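PDB 3TT2: GCN5-related N-acetyltransferase, which probably transfers an acyl group, such as acetyl from acetyl-CoA, to an amine acceptor that is not identified. Local coordinates for residues A[226-239]-A[251-263]. Sequence-based numbering, arbitrary orientation.
Sequences AVETDSGHIVGTCL and SVGVRRPWRGRGI. With SO4 (sulfate ion), chain B.
The antiparallel hairpin of strands 233-243 and 246-254 in a GNAT fold leads here into the loop that, as in other GNAT proteins, probably holds the acetyl-CoA pyrophosphate. T237 and G253 form a hydrogen-bonded pair: T237 N gives to G253 O at 3.0 Å, and G253 N to T237 O at 2.9 Å. C238 and V252 follow as a non-hydrogen-bonded pair, with C238 SG against V252 CB. At the other end R255 N donates to V235 O at 3.0 Å. V235 and G236 form a classic bulge opposite A226.

V235 carries the side-chain packing. Its CG1, anti to the carbonyl carbon (chi1 -51°), sits over the face of the W258 indole, 3.5 Å from the centroid of the five-membered ring, a CH-pi contact. P257 CB touches the opposite face near its rim. V235 CG2 meets I263 CD1, and A226 CB meets I263 CG2. At the ring edge W258 NE1 makes a weak hydrogen bond of 3.4 Å to E228 OE2, the carboxylate standing nearly perpendicular to the indole. S231 OG donates to E228 OE1, so OE2 has the weaker donor. Replacing W258 by an alanine would probably open a gap over V235 CG1 and leave E228 OE2 without its indole donor.

The R255 guanidinium lies with one face over I234 O. R259-G260-R261-G262 matches the start of the family's R-x-x-G-x-G/A motif. G260 N gives a nearly straight 2.7 Å bond to O4 of a sulfate, probably from the crystallisation liquor, with I263 N nearby. This is consistent with a loop that takes a phosphate group just before helix 263-278.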
loop_
_atom_site.group_PDB
_atom_site.type_symbol
_atom_site.label_atom_id
_atom_site.label_comp_id
_atom_site.label_asym_id
_atom_site.label_seq_id
_atom_site.Cartn_x
_atom_site.Cartn_y
_atom_site.Cartn_z
ATOM N N ALA A 226 22.378 2.755 -4.086
ATOM C CA ALA A 226 23.287 3.686 -4.723
ATOM C C ALA A 226 24.395 3.993 -3.720
ATOM O O ALA A 226 24.143 4.373 -2.571
ATOM C CB ALA A 226 22.578 4.929 -5.165
ATOM N N VAL A 227 25.629 3.782 -4.153
ATOM C CA VAL A 227 26.768 3.883 -3.265
ATOM C C VAL A 227 27.817 4.812 -3.839
ATOM O O VAL A 227 28.258 4.640 -4.979
ATOM C CB VAL A 227 27.367 2.502 -2.994
ATOM C CG1 VAL A 227 28.661 2.614 -2.245
ATOM C CG2 VAL A 227 26.385 1.681 -2.200
ATOM N N GLU A 228 28.209 5.801 -3.035
ATOM C CA GLU A 228 29.244 6.748 -3.421
ATOM C C GLU A 228 30.600 6.070 -3.309
ATOM O O GLU A 228 30.975 5.585 -2.242
ATOM C CB GLU A 228 29.188 7.987 -2.535
ATOM C CG GLU A 228 30.340 8.955 -2.778
ATOM C CD GLU A 228 30.142 10.316 -2.106
ATOM O OE1 GLU A 228 30.350 10.406 -0.867
ATOM O OE2 GLU A 228 29.781 11.289 -2.825
ATOM N N THR A 229 31.326 6.047 -4.421
ATOM C CA THR A 229 32.559 5.283 -4.552
ATOM C C THR A 229 33.654 5.693 -3.561
ATOM O O THR A 229 34.308 4.840 -2.952
ATOM C CB THR A 229 33.107 5.402 -5.979
ATOM O OG1 THR A 229 32.141 4.879 -6.906
ATOM C CG2 THR A 229 34.412 4.637 -6.108
ATOM N N ASP A 230 33.856 6.995 -3.393
ATOM C CA ASP A 230 34.896 7.477 -2.491
ATOM C C ASP A 230 34.652 7.091 -1.027
ATOM O O ASP A 230 35.551 6.606 -0.338
ATOM C CB ASP A 230 35.052 8.991 -2.623
ATOM C CG ASP A 230 35.710 9.397 -3.932
ATOM O OD1 ASP A 230 35.444 8.719 -4.948
ATOM O OD2 ASP A 230 36.487 10.386 -3.948
ATOM N N SER A 231 33.441 7.343 -0.547
ATOM C CA SER A 231 33.067 7.048 0.833
ATOM C C SER A 231 32.697 5.592 1.079
ATOM O O SER A 231 32.876 5.066 2.175
ATOM C CB SER A 231 31.913 7.948 1.256
ATOM O OG SER A 231 30.962 8.064 0.207
ATOM N N GLY A 232 32.146 4.943 0.066
ATOM C CA GLY A 232 31.590 3.622 0.275
ATOM C C GLY A 232 30.410 3.790 1.212
ATOM O O GLY A 232 30.334 3.180 2.268
ATOM N N HIS A 233 29.503 4.669 0.828
ATOM C CA HIS A 233 28.400 5.058 1.678
ATOM C C HIS A 233 27.133 5.013 0.874
ATOM O O HIS A 233 27.124 5.346 -0.320
ATOM C CB HIS A 233 28.625 6.460 2.233
ATOM C CG HIS A 233 29.296 6.468 3.570
ATOM N ND1 HIS A 233 28.843 7.233 4.623
ATOM C CD2 HIS A 233 30.372 5.788 4.037
ATOM C CE1 HIS A 233 29.616 7.034 5.675
ATOM N NE2 HIS A 233 30.551 6.160 5.348
ATOM N N ILE A 234 26.053 4.606 1.528
ATOM C CA ILE A 234 24.821 4.376 0.807
ATOM C C ILE A 234 24.128 5.720 0.716
ATOM O O ILE A 234 23.780 6.315 1.738
ATOM C CB ILE A 234 23.972 3.298 1.529
ATOM C CG1 ILE A 234 24.601 1.922 1.284
ATOM C CG2 ILE A 234 22.567 3.310 1.038
ATOM C CD1 ILE A 234 24.612 1.026 2.478
ATOM N N VAL A 235 23.993 6.220 -0.512
ATOM C CA VAL A 235 23.313 7.484 -0.745
ATOM C C VAL A 235 21.873 7.310 -1.204
ATOM O O VAL A 235 21.132 8.285 -1.311
ATOM C CB VAL A 235 24.059 8.367 -1.773
ATOM C CG1 VAL A 235 25.513 8.483 -1.393
ATOM C CG2 VAL A 235 23.889 7.820 -3.192
ATOM N N GLY A 236 21.456 6.074 -1.440
ATOM C CA GLY A 236 20.140 5.837 -2.013
ATOM C C GLY A 236 19.798 4.367 -1.986
ATOM O O GLY A 236 20.695 3.549 -1.900
ATOM N N THR A 237 18.513 4.026 -2.044
ATOM C CA THR A 237 18.083 2.627 -2.048
ATOM C C THR A 237 16.876 2.453 -2.940
ATOM O O THR A 237 16.056 3.363 -3.083
ATOM C CB THR A 237 17.675 2.115 -0.641
ATOM O OG1 THR A 237 16.524 2.839 -0.189
ATOM C CG2 THR A 237 18.819 2.247 0.383
ATOM N N CYS A 238 16.801 1.287 -3.571
ATOM C CA CYS A 238 15.577 0.837 -4.166
ATOM C C CYS A 238 15.401 -0.610 -3.755
ATOM O O CYS A 238 16.127 -1.483 -4.227
ATOM C CB CYS A 238 15.706 0.921 -5.677
ATOM S SG CYS A 238 14.188 0.743 -6.601
ATOM N N LEU A 239 14.397 -0.892 -2.935
ATOM C CA LEU A 239 14.254 -2.238 -2.446
ATOM C C LEU A 239 13.021 -2.854 -3.067
ATOM O O LEU A 239 11.880 -2.573 -2.682
ATOM C CB LEU A 239 14.171 -2.223 -0.929
ATOM C CG LEU A 239 15.167 -1.275 -0.246
ATOM C CD1 LEU A 239 14.990 -1.247 1.262
ATOM C CD2 LEU A 239 16.617 -1.633 -0.596
ATOM N N SER A 251 10.243 1.030 -1.654
ATOM C CA SER A 251 10.775 2.381 -1.526
ATOM C C SER A 251 11.965 2.656 -2.426
ATOM O O SER A 251 12.993 1.987 -2.329
ATOM C CB SER A 251 11.143 2.656 -0.061
ATOM O OG SER A 251 12.183 1.794 0.393
ATOM N N VAL A 252 11.841 3.665 -3.270
ATOM C CA VAL A 252 13.020 4.213 -3.909
ATOM C C VAL A 252 13.282 5.577 -3.272
ATOM O O VAL A 252 12.352 6.331 -3.023
ATOM C CB VAL A 252 12.837 4.336 -5.416
ATOM C CG1 VAL A 252 11.572 5.150 -5.742
ATOM C CG2 VAL A 252 14.082 4.943 -6.040
ATOM N N GLY A 253 14.529 5.882 -2.938
ATOM C CA GLY A 253 14.802 7.161 -2.304
ATOM C C GLY A 253 16.251 7.558 -2.132
ATOM O O GLY A 253 17.136 6.720 -2.042
ATOM N N VAL A 254 16.489 8.859 -2.034
ATOM C CA VAL A 254 17.844 9.363 -1.948
ATOM C C VAL A 254 17.978 10.174 -0.683
ATOM O O VAL A 254 17.076 10.918 -0.338
ATOM C CB VAL A 254 18.204 10.189 -3.202
ATOM C CG1 VAL A 254 19.642 10.633 -3.154
ATOM C CG2 VAL A 254 17.984 9.358 -4.446
ATOM N N ARG A 255 19.089 10.005 0.035
ATOM C CA ARG A 255 19.383 10.824 1.213
ATOM C C ARG A 255 19.600 12.266 0.786
ATOM O O ARG A 255 20.093 12.512 -0.309
ATOM C CB ARG A 255 20.580 10.246 1.959
ATOM C CG ARG A 255 20.173 9.060 2.815
ATOM C CD ARG A 255 21.277 8.103 3.106
ATOM N NE ARG A 255 22.324 8.739 3.883
ATOM C CZ ARG A 255 23.084 8.099 4.764
ATOM N NH1 ARG A 255 22.882 6.803 4.982
ATOM N NH2 ARG A 255 24.037 8.756 5.424
ATOM N N ARG A 256 19.217 13.218 1.634
ATOM C CA ARG A 256 19.144 14.630 1.216
ATOM C C ARG A 256 20.378 15.222 0.520
ATOM O O ARG A 256 20.237 15.900 -0.496
ATOM C CB ARG A 256 18.648 15.540 2.347
ATOM C CG ARG A 256 18.608 17.035 1.982
ATOM C CD ARG A 256 17.874 17.876 3.033
ATOM N NE ARG A 256 16.482 17.449 3.175
ATOM C CZ ARG A 256 15.943 16.984 4.299
ATOM N NH1 ARG A 256 16.674 16.900 5.402
ATOM N NH2 ARG A 256 14.668 16.613 4.325
ATOM N N PRO A 257 21.586 14.963 1.047
ATOM C CA PRO A 257 22.775 15.553 0.426
ATOM C C PRO A 257 22.998 15.090 -1.006
ATOM O O PRO A 257 23.718 15.750 -1.758
ATOM C CB PRO A 257 23.911 14.996 1.268
ATOM C CG PRO A 257 23.299 14.654 2.557
ATOM C CD PRO A 257 21.945 14.164 2.227
ATOM N N TRP A 258 22.450 13.935 -1.369
ATOM C CA TRP A 258 22.628 13.445 -2.734
ATOM C C TRP A 258 21.517 13.678 -3.751
ATOM O O TRP A 258 21.565 13.131 -4.848
ATOM C CB TRP A 258 23.178 12.029 -2.762
ATOM C CG TRP A 258 24.490 11.966 -2.060
ATOM C CD1 TRP A 258 25.731 12.188 -2.597
ATOM C CD2 TRP A 258 24.692 11.723 -0.670
ATOM N NE1 TRP A 258 26.695 12.063 -1.623
ATOM C CE2 TRP A 258 26.078 11.777 -0.432
ATOM C CE3 TRP A 258 23.832 11.437 0.395
ATOM C CZ2 TRP A 258 26.621 11.568 0.823
ATOM C CZ3 TRP A 258 24.374 11.220 1.643
ATOM C CH2 TRP A 258 25.754 11.284 1.848
ATOM N N ARG A 259 20.489 14.419 -3.374
ATOM C CA ARG A 259 19.378 14.662 -4.287
ATOM C C ARG A 259 19.750 15.567 -5.463
ATOM O O ARG A 259 20.737 16.302 -5.405
ATOM C CB ARG A 259 18.167 15.223 -3.538
ATOM C CG ARG A 259 17.327 14.170 -2.830
ATOM C CD ARG A 259 16.589 14.787 -1.659
ATOM N NE ARG A 259 15.954 13.776 -0.820
ATOM C CZ ARG A 259 15.310 14.031 0.318
ATOM N NH1 ARG A 259 15.213 15.275 0.781
ATOM N NH2 ARG A 259 14.761 13.032 0.997
ATOM N N GLY A 260 18.961 15.487 -6.534
ATOM C CA GLY A 260 19.167 16.313 -7.715
ATOM C C GLY A 260 20.300 15.854 -8.621
ATOM O O GLY A 260 20.792 16.620 -9.446
ATOM N N ARG A 261 20.795 14.646 -8.390
ATOM C CA ARG A 261 21.762 14.017 -9.281
ATOM C C ARG A 261 21.199 12.964 -10.228
ATOM O O ARG A 261 21.954 12.307 -10.938
ATOM C CB ARG A 261 22.929 13.452 -8.495
ATOM C CG ARG A 261 23.545 14.460 -7.606
ATOM C CD ARG A 261 24.720 13.861 -6.866
ATOM N NE ARG A 261 25.198 14.783 -5.844
ATOM C CZ ARG A 261 26.385 14.710 -5.265
ATOM N NH1 ARG A 261 26.725 15.605 -4.343
ATOM N NH2 ARG A 261 27.235 13.753 -5.608
ATOM N N GLY A 262 19.890 12.746 -10.181
ATOM C CA GLY A 262 19.256 11.745 -11.023
ATOM C C GLY A 262 19.520 10.340 -10.518
ATOM O O GLY A 262 19.451 9.385 -11.286
ATOM N N ILE A 263 19.816 10.209 -9.229
ATOM C CA ILE A 263 20.073 8.908 -8.618
ATOM C C ILE A 263 18.835 7.975 -8.531
ATOM O O ILE A 263 18.951 6.763 -8.688
ATOM C CB ILE A 263 20.709 9.085 -7.222
ATOM C CG1 ILE A 263 22.146 9.589 -7.348
ATOM C CG2 ILE A 263 20.688 7.784 -6.431
ATOM C CD1 ILE A 263 22.660 10.212 -6.068
HETATM S S SO4 B . 16.430 12.516 -6.829
HETATM O O1 SO4 B . 17.581 11.699 -7.185
HETATM O O2 SO4 B . 15.578 12.745 -7.966
HETATM O O3 SO4 B . 15.665 11.888 -5.751
HETATM O O4 SO4 B . 16.887 13.838 -6.420
#